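Local atomic coordinates of CHAD domain (PDB entry 6QV5), a protein that probably binds inorganic polyphosphate through its all-helical CHAD module, and binds a zinc ion. Residues Ala24-Phe30 with Leu167-Ala171; Asn245-Val249 with Leu275-Gln279. All coordinates share one frame; numbering follows the deposited sequence.

Interaction 1 of 2, residues Ala24-Phe30 with Leu167-Ala171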
ATOM      1  N   ALA A  24      -9.897 -11.606 -23.381  1.00 95.59           N
ATOM      2  CA  ALA A  24      -9.821 -10.141 -23.379  1.00 94.70           C
ATOM      3  C   ALA A  24      -8.458  -9.619 -23.833  1.00 96.51           C
ATOM      4  O   ALA A  24      -7.428 -10.227 -23.528  1.00 96.21           O
ATOM      5  CB  ALA A  24     -10.159  -9.593 -22.002  1.00 95.44           C
ATOM      6  N   ALA A  25      -8.463  -8.492 -24.569  1.00 91.07           N
ATOM      7  CA  ALA A  25      -7.263  -7.838 -25.095  1.00 89.91           C
ATOM      8  C   ALA A  25      -6.645  -6.881 -24.068  1.00 91.53           C
ATOM      9  O   ALA A  25      -7.309  -6.516 -23.094  1.00 90.92           O
ATOM     10  CB  ALA A  25      -7.604  -7.084 -26.373  1.00 90.62           C
ATOM     11  N   LEU A  26      -5.376  -6.472 -24.297  1.00 86.61           N
ATOM     12  CA  LEU A  26      -4.650  -5.527 -23.440  1.00 85.81           C
ATOM     13  C   LEU A  26      -5.316  -4.142 -23.483  1.00 88.28           C
ATOM     14  O   LEU A  26      -5.317  -3.435 -22.474  1.00 87.77           O
ATOM     15  CB  LEU A  26      -3.160  -5.453 -23.843  1.00 85.85           C
ATOM     16  CG  LEU A  26      -2.218  -4.563 -23.001  1.00 90.59           C
ATOM     17  CD1 LEU A  26      -2.136  -5.025 -21.551  1.00 90.65           C
ATOM     18  CD2 LEU A  26      -0.832  -4.519 -23.605  1.00 93.25           C
ATOM     19  N   SER A  27      -5.932  -3.796 -24.633  1.00 83.79           N
ATOM     20  CA  SER A  27      -6.664  -2.546 -24.852  1.00 83.14           C
ATOM     21  C   SER A  27      -7.958  -2.487 -24.015  1.00 86.13           C
ATOM     22  O   SER A  27      -8.540  -1.411 -23.867  1.00 85.81           O
ATOM     23  CB  SER A  27      -6.982  -2.370 -26.336  1.00 86.39           C
ATOM     24  OG  SER A  27      -7.920  -3.329 -26.796  1.00 94.92           O
ATOM     25  N   GLU A  28      -8.399  -3.644 -23.483  1.00 82.13           N
ATOM     26  CA  GLU A  28      -9.600  -3.796 -22.657  1.00 81.68           C
ATOM     27  C   GLU A  28      -9.237  -3.919 -21.176  1.00 84.74           C
ATOM     28  O   GLU A  28      -9.953  -3.378 -20.332  1.00 84.38           O
ATOM     29  CB  GLU A  28     -10.416  -5.023 -23.104  1.00 83.11           C
ATOM     30  CG  GLU A  28     -10.985  -4.913 -24.512  1.00 94.41           C
ATOM     31  CD  GLU A  28     -11.633  -6.164 -25.078  1.00116.62           C
ATOM     32  OE1 GLU A  28     -11.150  -7.282 -24.787  1.00107.87           O
ATOM     33  OE2 GLU A  28     -12.619  -6.020 -25.837  1.00112.80           O
ATOM     34  N   ALA A  29      -8.130  -4.627 -20.865  1.00 80.37           N
ATOM     35  CA  ALA A  29      -7.641  -4.857 -19.503  1.00 79.56           C
ATOM     36  C   ALA A  29      -7.076  -3.591 -18.855  1.00 82.11           C
ATOM     37  O   ALA A  29      -7.436  -3.292 -17.717  1.00 81.66           O
ATOM     38  CB  ALA A  29      -6.599  -5.966 -19.496  1.00 80.24           C
ATOM     39  N   PHE A  30      -6.200  -2.856 -19.577  1.00 77.50           N
ATOM     40  CA  PHE A  30      -5.559  -1.609 -19.135  1.00 76.67           C
ATOM     41  C   PHE A  30      -6.569  -0.559 -18.608  1.00 78.57           C
ATOM     42  O   PHE A  30      -6.383  -0.124 -17.470  1.00 78.10           O
ATOM     43  CB  PHE A  30      -4.654  -1.048 -20.249  1.00 78.54           C
ATOM     44  CG  PHE A  30      -4.039   0.317 -20.051  1.00 80.13           C
ATOM     45  CD1 PHE A  30      -2.813   0.460 -19.412  1.00 83.22           C
ATOM     46  CD2 PHE A  30      -4.632   1.450 -20.598  1.00 82.18           C
ATOM     47  CE1 PHE A  30      -2.219   1.717 -19.273  1.00 84.04           C
ATOM     48  CE2 PHE A  30      -4.043   2.709 -20.451  1.00 84.98           C
ATOM     49  CZ  PHE A  30      -2.837   2.833 -19.797  1.00 83.09           C
ATOM     50  N   LEU A 167      -2.569   0.032 -27.395  1.00 94.27           N
ATOM     51  CA  LEU A 167      -1.891  -1.169 -26.896  1.00 94.16           C
ATOM     52  C   LEU A 167      -2.202  -2.424 -27.708  1.00 98.45           C
ATOM     53  O   LEU A 167      -3.364  -2.684 -28.028  1.00 97.79           O
ATOM     54  CB  LEU A 167      -2.165  -1.394 -25.397  1.00 94.12           C
ATOM     55  CG  LEU A 167      -1.881  -0.221 -24.442  1.00 98.67           C
ATOM     56  CD1 LEU A 167      -2.289  -0.566 -23.045  1.00 98.73           C
ATOM     57  CD2 LEU A 167      -0.413   0.183 -24.452  1.00101.06           C
ATOM     58  N   ASP A 168      -1.152  -3.204 -28.024  1.00 95.66           N
ATOM     59  CA  ASP A 168      -1.229  -4.429 -28.823  1.00 95.80           C
ATOM     60  C   ASP A 168      -1.201  -5.715 -27.990  1.00 99.95           C
ATOM     61  O   ASP A 168      -0.682  -5.725 -26.872  1.00 99.61           O
ATOM     62  CB  ASP A 168      -0.102  -4.452 -29.870  1.00 97.80           C
ATOM     63  CG  ASP A 168      -0.180  -3.328 -30.878  1.00108.92           C
ATOM     64  OD1 ASP A 168      -0.718  -3.559 -31.983  1.00109.91           O
ATOM     65  OD2 ASP A 168       0.298  -2.217 -30.564  1.00114.81           O
ATOM     66  N   GLY A 169      -1.749  -6.784 -28.567  1.00 96.73           N
ATOM     67  CA  GLY A 169      -1.805  -8.111 -27.965  1.00 96.57           C
ATOM     68  C   GLY A 169      -2.915  -8.314 -26.954  1.00100.42           C
ATOM     69  O   GLY A 169      -3.613  -7.365 -26.583  1.00 99.91           O
ATOM     70  N   SER A 170      -3.076  -9.571 -26.503  1.00 96.85           N
ATOM     71  CA  SER A 170      -4.076  -9.976 -25.516  1.00 96.46           C
ATOM     72  C   SER A 170      -3.597  -9.678 -24.091  1.00 99.53           C
ATOM     73  O   SER A 170      -2.415  -9.387 -23.887  1.00 98.84           O
ATOM     74  CB  SER A 170      -4.394 -11.462 -25.665  1.00100.14           C
ATOM     75  OG  SER A 170      -3.253 -12.264 -25.404  1.00109.63           O
ATOM     76  N   ALA A 171      -4.517  -9.752 -23.109  1.00 95.92           N
ATOM     77  CA  ALA A 171      -4.213  -9.532 -21.694  1.00 95.71           C
ATOM     78  C   ALA A 171      -3.393 -10.695 -21.128  1.00 99.53           C
ATOM     79  O   ALA A 171      -2.556 -10.473 -20.255  1.00 98.90           O
ATOM     80  CB  ALA A 171      -5.498  -9.361 -20.900  1.00 96.42           C
TER
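Leu167 lays its CD1 methyl over one face of the Phe30 ring in a CH-pi contact, 4.0 Å from the ring centroid and 26° off the normal. The methyl is displaced toward the rim on the CG side, where Leu167 CD1 lies 3.6 Å from Phe30 CG. The two side chains cross at about a right angle. Leu167 keeps CG beside its own backbone N (chi1 -53°), and its extended chi2 carries CD1 to the ring.

Leu26 crosses Leu167 obliquely and lies against the loop at Asp168 and Gly169. With CG turned opposite the backbone N (chi1 -177°), it sends CD2 to 3.8 Å from Leu167 CB and 3.5 Å from Asp168 O, while its CB lies against Gly169 O. On the Ala171 side, Ala29 CB meets Ala171 CB at 3.8 Å.

Two nearly straight backbone bonds frame these contacts: Leu26 N to Gly169 O (3.0 Å), which uses a lone pair in the carbonyl plane, and Ala171 N to Ala24 O (3.0 Å). They form a single bridge between Ala25 and Ser170, each the N-cap of a helix. Glu28 OE1 accepts from Ala25 N, the N3-to-N-cap half of a capping box, the alanine having no side-chain acceptor for the other half.

The contact thus pairs the starts of helices 26-42 and 171-192; Phe74, edge-to-face with Phe30, and Val77, touching Leu167, bring in the loop after helix 54-73.

Interaction 2 of 2, residues Asn245-Val249 with Leu275-Gln279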
ATOM      1  N   ASN A 245       7.545  -3.287  10.367  1.00 69.77           N
ATOM      2  CA  ASN A 245       7.605  -1.995   9.682  1.00 69.12           C
ATOM      3  C   ASN A 245       6.839  -0.921  10.460  1.00 72.42           C
ATOM      4  O   ASN A 245       7.308   0.213  10.539  1.00 71.97           O
ATOM      5  CB  ASN A 245       7.081  -2.113   8.248  1.00 68.72           C
ATOM      6  CG  ASN A 245       7.079  -0.816   7.476  1.00 88.58           C
ATOM      7  OD1 ASN A 245       8.105  -0.139   7.333  1.00 80.51           O
ATOM      8  ND2 ASN A 245       5.918  -0.442   6.964  1.00 80.66           N
ATOM      9  N   ASP A 246       5.670  -1.278  11.036  1.00 68.76           N
ATOM     10  CA  ASP A 246       4.847  -0.367  11.839  1.00 68.68           C
ATOM     11  C   ASP A 246       5.613   0.116  13.074  1.00 72.73           C
ATOM     12  O   ASP A 246       5.511   1.287  13.436  1.00 72.30           O
ATOM     13  CB  ASP A 246       3.527  -1.040  12.254  1.00 70.49           C
ATOM     14  CG  ASP A 246       2.518  -1.249  11.136  1.00 79.86           C
ATOM     15  OD1 ASP A 246       2.772  -0.776  10.003  1.00 79.80           O
ATOM     16  OD2 ASP A 246       1.472  -1.881  11.393  1.00 86.53           O
ATOM     17  N   LEU A 247       6.411  -0.783  13.679  1.00 69.56           N
ATOM     18  CA  LEU A 247       7.254  -0.534  14.849  1.00 69.50           C
ATOM     19  C   LEU A 247       8.356   0.493  14.537  1.00 73.19           C
ATOM     20  O   LEU A 247       8.560   1.414  15.330  1.00 72.46           O
ATOM     21  CB  LEU A 247       7.884  -1.865  15.307  1.00 69.69           C
ATOM     22  CG  LEU A 247       7.245  -2.653  16.467  1.00 74.56           C
ATOM     23  CD1 LEU A 247       5.772  -2.975  16.218  1.00 74.91           C
ATOM     24  CD2 LEU A 247       7.977  -3.955  16.671  1.00 77.12           C
ATOM     25  N   VAL A 248       9.045   0.350  13.379  1.00 69.98           N
ATOM     26  CA  VAL A 248      10.129   1.252  12.970  1.00 69.81           C
ATOM     27  C   VAL A 248       9.578   2.628  12.514  1.00 72.80           C
ATOM     28  O   VAL A 248      10.256   3.637  12.718  1.00 72.60           O
ATOM     29  CB  VAL A 248      11.118   0.603  11.952  1.00 73.98           C
ATOM     30  CG1 VAL A 248      10.559   0.559  10.534  1.00 73.79           C
ATOM     31  CG2 VAL A 248      12.483   1.287  11.981  1.00 73.92           C
ATOM     32  N   VAL A 249       8.351   2.668  11.938  1.00 68.48           N
ATOM     33  CA  VAL A 249       7.690   3.908  11.505  1.00 67.76           C
ATOM     34  C   VAL A 249       7.299   4.704  12.762  1.00 70.75           C
ATOM     35  O   VAL A 249       7.525   5.915  12.816  1.00 70.01           O
ATOM     36  CB  VAL A 249       6.495   3.641  10.535  1.00 71.55           C
ATOM     37  CG1 VAL A 249       5.583   4.861  10.390  1.00 71.20           C
ATOM     38  CG2 VAL A 249       6.992   3.189   9.163  1.00 71.35           C
ATOM     39  N   LEU A 275       9.166   0.357  22.018  1.00 74.37           N
ATOM     40  CA  LEU A 275       9.061  -0.057  20.620  1.00 74.57           C
ATOM     41  C   LEU A 275      10.386  -0.539  20.030  1.00 79.62           C
ATOM     42  O   LEU A 275      10.375  -1.473  19.228  1.00 78.93           O
ATOM     43  CB  LEU A 275       8.426   1.045  19.755  1.00 74.57           C
ATOM     44  CG  LEU A 275       6.962   1.375  20.066  1.00 79.14           C
ATOM     45  CD1 LEU A 275       6.605   2.764  19.598  1.00 79.16           C
ATOM     46  CD2 LEU A 275       6.015   0.343  19.481  1.00 81.69           C
ATOM     47  N   LEU A 276      11.522   0.072  20.441  1.00 77.51           N
ATOM     48  CA  LEU A 276      12.865  -0.317  19.987  1.00 77.97           C
ATOM     49  C   LEU A 276      13.201  -1.723  20.486  1.00 82.58           C
ATOM     50  O   LEU A 276      13.858  -2.483  19.772  1.00 82.51           O
ATOM     51  CB  LEU A 276      13.924   0.686  20.472  1.00 78.22           C
ATOM     52  CG  LEU A 276      15.278   0.631  19.762  1.00 83.27           C
ATOM     53  CD1 LEU A 276      15.331   1.613  18.598  1.00 83.55           C
ATOM     54  CD2 LEU A 276      16.405   0.909  20.731  1.00 85.92           C
ATOM     55  N   ALA A 277      12.739  -2.064  21.707  1.00 79.30           N
ATOM     56  CA  ALA A 277      12.926  -3.379  22.311  1.00 79.28           C
ATOM     57  C   ALA A 277      12.075  -4.419  21.579  1.00 83.77           C
ATOM     58  O   ALA A 277      12.567  -5.512  21.318  1.00 83.10           O
ATOM     59  CB  ALA A 277      12.570  -3.339  23.786  1.00 79.99           C
ATOM     60  N   GLN A 278      10.825  -4.059  21.200  1.00 81.07           N
ATOM     61  CA  GLN A 278       9.902  -4.924  20.454  1.00 81.36           C
ATOM     62  C   GLN A 278      10.462  -5.287  19.070  1.00 86.53           C
ATOM     63  O   GLN A 278      10.172  -6.372  18.564  1.00 86.00           O
ATOM     64  CB  GLN A 278       8.516  -4.273  20.325  1.00 82.74           C
ATOM     65  CG  GLN A 278       7.652  -4.390  21.576  1.00 98.49           C
ATOM     66  CD  GLN A 278       6.258  -3.856  21.346  1.00119.30           C
ATOM     67  OE1 GLN A 278       6.045  -2.652  21.165  1.00114.91           O
ATOM     68  NE2 GLN A 278       5.276  -4.742  21.354  1.00112.78           N
ATOM     69  N   GLN A 279      11.275  -4.384  18.476  1.00 84.19           N
ATOM     70  CA  GLN A 279      11.952  -4.569  17.189  1.00 84.43           C
ATOM     71  C   GLN A 279      13.066  -5.617  17.319  1.00 90.29           C
ATOM     72  O   GLN A 279      13.302  -6.376  16.379  1.00 89.96           O
ATOM     73  CB  GLN A 279      12.558  -3.241  16.701  1.00 85.56           C
ATOM     74  CG  GLN A 279      11.549  -2.264  16.110  1.00 96.81           C
ATOM     75  CD  GLN A 279      12.175  -0.932  15.764  1.00113.54           C
ATOM     76  OE1 GLN A 279      13.090  -0.835  14.937  1.00108.27           O
ATOM     77  NE2 GLN A 279      11.685   0.131  16.383  1.00105.35           N
TER
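Leu247 and Gln279 supply most of the apolar contact, their aliphatic parts meeting at 3.8 Å between Leu247 CB and Gln279 CG. Leu247 CD2 reaches further across, to 3.7 Å from Gln278 CB, and the two side chains stand at about a right angle. The same methyl also lies against the backbone carbon of Gln278, so one leucine branch packs on the surface of the opposing helix itself. Leu275 adds a looser apolar approach, 4.4 Å from its CD2 to Leu247 CG.

Polar groups take part by proximity. Gln279 holds CG beside its own backbone N (chi1 -77°) and runs extended beyond it, which carries the amide along Leu247 and over to Val248. There Gln279 OE1 stands 3.7 Å from Val248 CG2, the branch opposite that residue's backbone N, while Gln279 NE2 lies 3.5 Å from Leu247 O. The placed hydrogens give no hydrogen bond across the contact.

The backbone geometry is that of a near-antiparallel helix pair: the axes of the two short segments approach to 9.3 Å, with 148° between their N-to-C directions. Helices 224-260 and 265-281 form a helical hairpin here, and Leu275 also touches Thr108 of helix 82-108.

With 247 Å² buried and no hydrogen bond between the segments, this part of the hairpin is held by van der Waals packing, to which Gln279 contributes both CG and its amide end.

Interactions 1 and 2 lie on opposite sides of the chain's centre, 43 Å apart between centres and about 27 Å between nearest atoms, and share no helix. Both are partly buried and away from the zinc site of His52 and His138. Interaction 1 joins a helix start to a loop distant in sequence and buries 425 Å²; its bonds join the first amide of each helix to a carbonyl of the chain leading into the other. Interaction 2 pairs a segment well inside helix 224-260 with one near the C-terminal end of helix 265-281 and relies on side chains, burying 247 Å². An aromatic face takes part only in interaction 1, whereas leucine and glutamine side chains, the Gln279 amide among them, dominate interaction 2.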